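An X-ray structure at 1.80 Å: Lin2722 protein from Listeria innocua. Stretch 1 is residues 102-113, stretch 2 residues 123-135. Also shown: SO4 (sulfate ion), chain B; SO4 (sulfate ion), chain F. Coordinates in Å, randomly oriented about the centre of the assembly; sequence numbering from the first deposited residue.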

# COMPACT_ATOMS: atom_id res chain seq x y z
N SER A 102 2.37 3.13 -5.66
CA SER A 102 1.89 4.44 -6.06
C SER A 102 0.38 4.60 -5.82
O SER A 102 -0.05 4.53 -4.68
N ASN A 103 -0.43 4.79 -6.88
CA ASN A 103 -1.89 4.86 -6.72
C ASN A 103 -2.48 3.69 -5.93
O ASN A 103 -3.49 3.84 -5.21
N GLY A 104 -1.88 2.53 -6.06
CA GLY A 104 -2.33 1.34 -5.31
C GLY A 104 -2.23 1.48 -3.83
O GLY A 104 -3.11 1.02 -3.08
N GLY A 105 -1.15 2.11 -3.37
CA GLY A 105 -1.03 2.46 -1.93
C GLY A 105 -2.07 3.47 -1.46
O GLY A 105 -2.57 3.36 -0.34
N LEU A 106 -2.45 4.42 -2.31
CA LEU A 106 -3.52 5.37 -1.99
C LEU A 106 -4.88 4.67 -1.87
O LEU A 106 -5.65 4.95 -0.98
N ALA A 107 -5.16 3.75 -2.79
CA ALA A 107 -6.39 2.95 -2.73
C ALA A 107 -6.48 2.16 -1.42
O ALA A 107 -7.54 2.15 -0.75
N LEU A 108 -5.38 1.57 -0.99
CA LEU A 108 -5.37 0.89 0.29
C LEU A 108 -5.63 1.82 1.47
O LEU A 108 -6.15 1.39 2.48
N THR A 109 -5.14 3.06 1.38
CA THR A 109 -5.29 4.03 2.46
C THR A 109 -6.77 4.49 2.57
O THR A 109 -7.35 4.51 3.67
N TYR A 110 -7.40 4.75 1.46
CA TYR A 110 -8.85 4.94 1.47
C TYR A 110 -9.57 3.71 2.04
O TYR A 110 -10.49 3.83 2.83
N TYR A 111 -9.15 2.51 1.64
CA TYR A 111 -9.79 1.27 2.17
C TYR A 111 -9.63 1.17 3.70
O TYR A 111 -10.55 0.84 4.43
N ALA A 112 -8.44 1.51 4.19
CA ALA A 112 -8.15 1.49 5.60
C ALA A 112 -9.01 2.46 6.37
O ALA A 112 -9.44 2.16 7.51
N GLU A 113 -9.23 3.64 5.79
CA GLU A 113 -10.05 4.65 6.45
C GLU A 113 -11.54 4.44 6.32
O GLU A 113 -12.29 4.86 7.23
N THR A 123 -10.40 -7.03 7.24
CA THR A 123 -9.84 -5.83 7.83
C THR A 123 -8.37 -5.75 7.35
O THR A 123 -7.66 -6.75 7.40
N LEU A 124 -7.94 -4.57 6.90
CA LEU A 124 -6.52 -4.39 6.52
C LEU A 124 -5.68 -4.35 7.80
O LEU A 124 -6.02 -3.67 8.76
N ARG A 125 -4.64 -5.15 7.82
CA ARG A 125 -3.74 -5.25 8.94
C ARG A 125 -2.43 -4.50 8.63
O ARG A 125 -2.17 -3.44 9.20
N LYS A 126 -1.61 -5.04 7.75
CA LYS A 126 -0.37 -4.36 7.32
C LYS A 126 -0.63 -3.69 5.99
O LYS A 126 -1.24 -4.29 5.10
N LEU A 127 -0.16 -2.47 5.84
CA LEU A 127 -0.33 -1.65 4.64
C LEU A 127 1.04 -1.13 4.24
O LEU A 127 1.65 -0.37 4.99
N VAL A 128 1.55 -1.58 3.10
CA VAL A 128 2.79 -1.08 2.52
C VAL A 128 2.48 -0.22 1.30
O VAL A 128 1.79 -0.63 0.34
N ALA A 129 2.91 1.05 1.38
CA ALA A 129 2.69 2.02 0.29
C ALA A 129 4.05 2.40 -0.31
O ALA A 129 4.91 2.88 0.42
N ILE A 130 4.24 2.15 -1.61
CA ILE A 130 5.55 2.31 -2.25
C ILE A 130 5.42 3.47 -3.25
O ILE A 130 4.78 3.32 -4.30
N GLY A 131 6.02 4.61 -2.91
CA GLY A 131 5.99 5.82 -3.74
C GLY A 131 4.59 6.38 -3.96
O GLY A 131 4.26 6.86 -5.05
N SER A 132 3.75 6.37 -2.92
CA SER A 132 2.35 6.74 -3.07
C SER A 132 2.24 8.24 -2.85
O SER A 132 2.71 8.72 -1.82
N PRO A 133 1.61 8.96 -3.79
CA PRO A 133 1.57 10.42 -3.62
C PRO A 133 0.42 10.88 -2.71
O PRO A 133 -0.62 11.40 -3.17
N PHE A 134 0.60 10.70 -1.41
CA PHE A 134 -0.39 11.11 -0.43
C PHE A 134 -0.82 12.57 -0.52
O PHE A 134 -1.97 12.88 -0.31
N ASN A 135 0.12 13.45 -0.88
CA ASN A 135 -0.19 14.85 -1.14
C ASN A 135 0.09 15.23 -2.61
O ASN A 135 0.54 16.33 -2.91

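The hydroxyl of Ser102 (t rotamer) lies abnormally close to a sulfate ion: Ser102 OG is 2.8 Å from S of SO4 in chain B, too short for an ordinary non-bonded contact. The ion, probably from the crystallisation liquor, also accepts a hydrogen bond from the first turn of the helix, with Asn103 N 2.9 Å from its O3.

At this end the backbones meet. Ser102 N donates to Ile130 O at 2.8 Å. Ser132 (m) returns a bond from its OG to Ser102 O, also 2.8 Å. Gly105 makes room for that hydroxyl: a CB here would clash with Ser132 OG and with Ala129 CB.

Further on the contact is apolar. Leu106 (m, t) starts sideways, but its end reaches the other stretch. Its CD1 lies 3.7 Å from Pro133 CD, and its CD2 3.5 Å from Phe134 CD1. Thr109 (m) bonds back to its own helix, OG1 to Gly105 O at 2.9 Å, and meets the edge of the Phe134 ring.

Leu124 (t, p) and Leu127 (t, t) point toward the helix. Leu108 (m, t) points back, its CB 4.0 Å from Leu127 CG. Ala112 CB sits 3.9 Å from Leu124 CD2. Leu124 CB lies at the edge of the Tyr111 ring. One water weakly bridges Tyr111 O and Leu124 N.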

# COMPACT_ATOMS: atom_id res chain seq x y z
CB SER A 102 2.37 4.78 -7.48
OG SER A 102 2.25 6.20 -7.66
CB ASN A 103 -2.59 4.96 -8.10
CG ASN A 103 -3.95 5.63 -8.02
OD1 ASN A 103 -4.05 6.75 -7.48
ND2 ASN A 103 -5.02 4.99 -8.58
CB LEU A 106 -3.59 6.51 -2.98
CG LEU A 106 -2.32 7.36 -3.18
CD1 LEU A 106 -2.52 8.42 -4.26
CD2 LEU A 106 -1.93 7.93 -1.82
CB ALA A 107 -6.47 2.01 -3.96
CB LEU A 108 -4.06 0.13 0.48
CG LEU A 108 -3.80 -1.11 -0.39
CD1 LEU A 108 -2.35 -1.59 -0.26
CD2 LEU A 108 -4.81 -2.22 -0.05
CB THR A 109 -4.35 5.21 2.24
OG1 THR A 109 -3.00 4.72 2.19
CG2 THR A 109 -4.49 6.29 3.36
CB TYR A 110 -9.39 5.20 0.05
CG TYR A 110 -9.26 6.61 -0.38
CD1 TYR A 110 -10.11 7.58 0.14
CD2 TYR A 110 -8.30 7.00 -1.31
CE1 TYR A 110 -9.99 8.90 -0.27
CE2 TYR A 110 -8.19 8.32 -1.73
CZ TYR A 110 -9.02 9.26 -1.20
OH TYR A 110 -8.97 10.60 -1.59
CB TYR A 111 -9.15 0.07 1.48
CG TYR A 111 -9.76 -1.29 1.79
CD1 TYR A 111 -10.71 -1.86 0.95
CD2 TYR A 111 -9.33 -2.01 2.91
CE1 TYR A 111 -11.23 -3.14 1.25
CE2 TYR A 111 -9.83 -3.27 3.23
CZ TYR A 111 -10.77 -3.83 2.40
OH TYR A 111 -11.21 -5.08 2.72
CB ALA A 112 -6.67 1.81 5.81
CB GLU A 113 -9.66 6.08 6.02
CG GLU A 113 -8.29 6.48 6.55
CD GLU A 113 -7.99 7.93 6.41
OE1 GLU A 113 -8.67 8.60 5.59
OE2 GLU A 113 -7.08 8.43 7.15
CB THR A 123 -9.79 -5.91 9.36
OG1 THR A 123 -9.02 -7.04 9.74
CG2 THR A 123 -11.11 -6.09 9.94
CB LEU A 124 -6.33 -3.09 5.75
CG LEU A 124 -5.06 -2.86 4.98
CD1 LEU A 124 -4.81 -3.95 3.93
CD2 LEU A 124 -5.18 -1.45 4.32
CB ARG A 125 -3.50 -6.71 9.30
CG ARG A 125 -2.57 -6.88 10.51
CD ARG A 125 -2.19 -8.32 10.77
NE ARG A 125 -1.36 -8.90 9.73
CZ ARG A 125 -0.64 -10.00 9.90
NH1 ARG A 125 -0.64 -10.65 11.07
NH2 ARG A 125 0.11 -10.45 8.92
CB LYS A 126 0.76 -5.34 7.17
CG LYS A 126 1.17 -5.99 8.50
CD LYS A 126 2.13 -7.11 8.25
CE LYS A 126 2.53 -7.81 9.49
NZ LYS A 126 3.54 -7.11 10.32
CB LEU A 127 -1.25 -0.46 4.90
CG LEU A 127 -1.79 0.38 3.73
CD1 LEU A 127 -2.85 1.39 4.30
CD2 LEU A 127 -0.66 1.07 2.94
CB VAL A 128 3.76 -2.23 2.12
CG1 VAL A 128 5.08 -1.66 1.54
CG2 VAL A 128 4.07 -3.15 3.31
CB ALA A 129 1.96 3.28 0.84
CB ILE A 130 6.01 1.00 -2.93
CG1 ILE A 130 6.00 -0.16 -1.93
CG2 ILE A 130 7.37 1.19 -3.57
CD1 ILE A 130 6.37 -1.49 -2.54
CB SER A 132 1.45 6.00 -2.09
OG SER A 132 1.43 4.58 -2.33
CB PRO A 133 1.44 10.90 -5.06
CG PRO A 133 0.67 9.81 -5.74
CD PRO A 133 1.05 8.56 -5.10
CB PHE A 134 0.05 10.76 1.00
CG PHE A 134 0.23 9.28 1.21
CD1 PHE A 134 -0.88 8.48 1.46
CD2 PHE A 134 1.49 8.73 1.24
CE1 PHE A 134 -0.74 7.14 1.61
CE2 PHE A 134 1.63 7.37 1.35
CZ PHE A 134 0.49 6.58 1.61
CB ASN A 135 0.64 15.72 -0.21
CG ASN A 135 0.11 17.16 -0.14
OD1 ASN A 135 -1.11 17.37 -0.09
ND2 ASN A 135 1.02 18.13 -0.07
S SO4 B . 0.62 6.73 -9.90
O1 SO4 B . 0.68 7.52 -8.65
O2 SO4 B . 1.94 6.53 -10.46
O3 SO4 B . 0.07 5.39 -9.64
O4 SO4 B . -0.24 7.48 -10.86
S SO4 F . 1.62 -8.02 13.81
O1 SO4 F . 1.05 -8.98 14.78
O2 SO4 F . 2.39 -7.04 14.63
O3 SO4 F . 2.48 -8.72 12.82
O4 SO4 F . 0.55 -7.43 12.97
O HOH W 1 -9.80 -1.83 6.38